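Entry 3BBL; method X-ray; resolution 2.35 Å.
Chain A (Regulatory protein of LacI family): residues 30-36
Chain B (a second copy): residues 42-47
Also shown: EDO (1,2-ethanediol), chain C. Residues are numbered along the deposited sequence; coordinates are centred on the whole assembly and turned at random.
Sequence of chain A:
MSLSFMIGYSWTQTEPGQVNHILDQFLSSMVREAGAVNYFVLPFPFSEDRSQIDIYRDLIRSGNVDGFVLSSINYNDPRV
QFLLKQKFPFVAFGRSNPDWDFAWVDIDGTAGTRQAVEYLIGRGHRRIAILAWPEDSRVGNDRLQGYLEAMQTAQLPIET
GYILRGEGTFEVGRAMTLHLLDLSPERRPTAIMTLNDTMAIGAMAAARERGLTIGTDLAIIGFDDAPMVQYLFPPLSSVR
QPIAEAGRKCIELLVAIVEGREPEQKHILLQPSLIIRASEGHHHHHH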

# COMPACT_ATOMS: atom_id res chain seq x y z
N MSE A 30 -11.01 5.71 9.03
CA MSE A 30 -11.99 6.79 9.05
C MSE A 30 -13.36 6.28 8.63
O MSE A 30 -14.37 6.59 9.27
CB MSE A 30 -11.55 7.95 8.14
CG MSE A 30 -10.38 8.70 8.71
SE MSE A 30 -10.16 10.55 8.02
CE MSE A 30 -9.89 10.07 6.16
N VAL A 31 -13.41 5.49 7.56
CA VAL A 31 -14.67 4.95 7.08
C VAL A 31 -15.41 4.16 8.14
O VAL A 31 -16.62 4.29 8.29
CB VAL A 31 -14.45 4.06 5.84
CG1 VAL A 31 -15.74 3.31 5.50
CG2 VAL A 31 -14.02 4.92 4.67
N ARG A 32 -14.69 3.33 8.88
CA ARG A 32 -15.31 2.52 9.92
C ARG A 32 -15.73 3.33 11.13
O ARG A 32 -16.75 3.05 11.75
CB ARG A 32 -14.36 1.40 10.36
CG ARG A 32 -14.10 0.40 9.28
CD ARG A 32 -13.45 -0.85 9.82
NE ARG A 32 -13.95 -2.01 9.09
CZ ARG A 32 -15.16 -2.52 9.26
NH1 ARG A 32 -16.00 -2.00 10.14
NH2 ARG A 32 -15.55 -3.54 8.51
N GLU A 33 -14.94 4.34 11.46
CA GLU A 33 -15.24 5.22 12.59
C GLU A 33 -16.44 6.11 12.28
O GLU A 33 -17.32 6.27 13.11
CB GLU A 33 -14.04 6.08 12.92
CG GLU A 33 -13.05 5.40 13.84
CD GLU A 33 -13.69 5.04 15.17
OE1 GLU A 33 -14.29 5.94 15.81
OE2 GLU A 33 -13.59 3.85 15.56
N ALA A 34 -16.44 6.69 11.08
CA ALA A 34 -17.53 7.54 10.66
C ALA A 34 -18.81 6.71 10.67
O ALA A 34 -19.82 7.10 11.26
CB ALA A 34 -17.26 8.08 9.26
N GLY A 35 -18.75 5.55 10.02
CA GLY A 35 -19.89 4.66 9.96
C GLY A 35 -20.51 4.38 11.32
O GLY A 35 -21.74 4.35 11.46
N ALA A 36 -19.67 4.17 12.33
CA ALA A 36 -20.17 3.88 13.67
C ALA A 36 -21.03 5.01 14.23
O ALA A 36 -21.92 4.76 15.04
CB ALA A 36 -19.00 3.60 14.61
N LEU B 42 -18.75 6.57 -2.85
CA LEU B 42 -19.10 6.61 -1.45
C LEU B 42 -18.68 5.34 -0.74
O LEU B 42 -19.31 4.29 -0.89
CB LEU B 42 -20.60 6.80 -1.29
CG LEU B 42 -21.10 6.91 0.15
CD1 LEU B 42 -20.55 8.17 0.79
CD2 LEU B 42 -22.62 6.90 0.18
N PRO B 43 -17.59 5.40 0.04
CA PRO B 43 -17.10 4.23 0.77
C PRO B 43 -18.02 3.93 1.94
O PRO B 43 -18.55 4.83 2.58
CB PRO B 43 -15.73 4.67 1.26
CG PRO B 43 -15.33 5.73 0.30
CD PRO B 43 -16.60 6.49 0.09
N PHE B 44 -18.23 2.65 2.21
CA PHE B 44 -19.05 2.23 3.34
C PHE B 44 -18.33 1.04 3.96
O PHE B 44 -17.58 0.34 3.29
CB PHE B 44 -20.48 1.87 2.89
CG PHE B 44 -20.57 0.75 1.90
CD1 PHE B 44 -20.63 -0.57 2.33
CD2 PHE B 44 -20.63 1.01 0.54
CE1 PHE B 44 -20.76 -1.62 1.41
CE2 PHE B 44 -20.75 -0.02 -0.39
CZ PHE B 44 -20.82 -1.34 0.05
N PRO B 45 -18.52 0.81 5.27
CA PRO B 45 -17.87 -0.30 5.96
C PRO B 45 -18.11 -1.65 5.30
O PRO B 45 -19.23 -1.98 4.93
CB PRO B 45 -18.46 -0.22 7.37
CG PRO B 45 -18.66 1.26 7.54
CD PRO B 45 -19.30 1.63 6.22
N PHE B 46 -17.04 -2.41 5.15
CA PHE B 46 -17.11 -3.73 4.53
C PHE B 46 -17.55 -4.74 5.59
O PHE B 46 -17.18 -4.62 6.75
CB PHE B 46 -15.73 -4.12 4.00
CG PHE B 46 -15.74 -5.36 3.15
CD1 PHE B 46 -16.05 -5.27 1.80
CD2 PHE B 46 -15.41 -6.59 3.69
CE1 PHE B 46 -16.03 -6.40 0.99
CE2 PHE B 46 -15.39 -7.74 2.89
CZ PHE B 46 -15.70 -7.64 1.54
N SER B 47 -18.35 -5.71 5.19
CA SER B 47 -18.79 -6.73 6.13
C SER B 47 -17.98 -7.98 5.79
O SER B 47 -18.20 -8.61 4.76
CB SER B 47 -20.29 -7.01 5.95
OG SER B 47 -20.76 -7.92 6.93
C1 EDO C . -13.96 -0.18 5.48
O1 EDO C . -14.44 -1.47 5.81
C2 EDO C . -13.89 -0.01 3.95
O2 EDO C . -14.74 -0.96 3.29

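A helix can dock on a strand end and the loop after it largely through apolar packing; in this contact between two copies of a LacI-family regulator, Val A31 and Gly A35 meet the prolines of the partner. The chain A segment is helical, its turns held by internal bonds such as Gly A35 N to Val A31 O (3.0 Å), while chain B leaves a strand at Pro B43 and continues as loop. The backbones come nearest at Arg A32 and Pro B45, whose CA atoms lie 5.5 Å apart.

Apolar packing centres on Val A31, which points toward chain B. Its CG2 lies 3.8 Å from Pro B43 CB, and its CG1 lies 4.0 Å from Pro B45 CD, so the two methyls meet two proline rings. One turn later, Gly A35 CA sits 4.4 Å from Pro B45 CG; a CB there would clash with that same ring atom.

The polar component belongs to Arg A32. The N-H groups of a guanidinium lie in its plane, so its edge suits a carbonyl oxygen, and Phe B46 O approaches there, 2.6 Å from Arg A32 NH2; the flat face can lie against an aliphatic ring, and Pro B45 CB covers one face. A 1,2-ethanediol, probably from the crystallisation liquor, sits beside the contact and accepts a hydrogen bond from chain B: Phe B46 N to EDO O1, 2.8 Å, N-H...O angle 172°; Arg A32 NE is 3.4 Å from the same EDO O1.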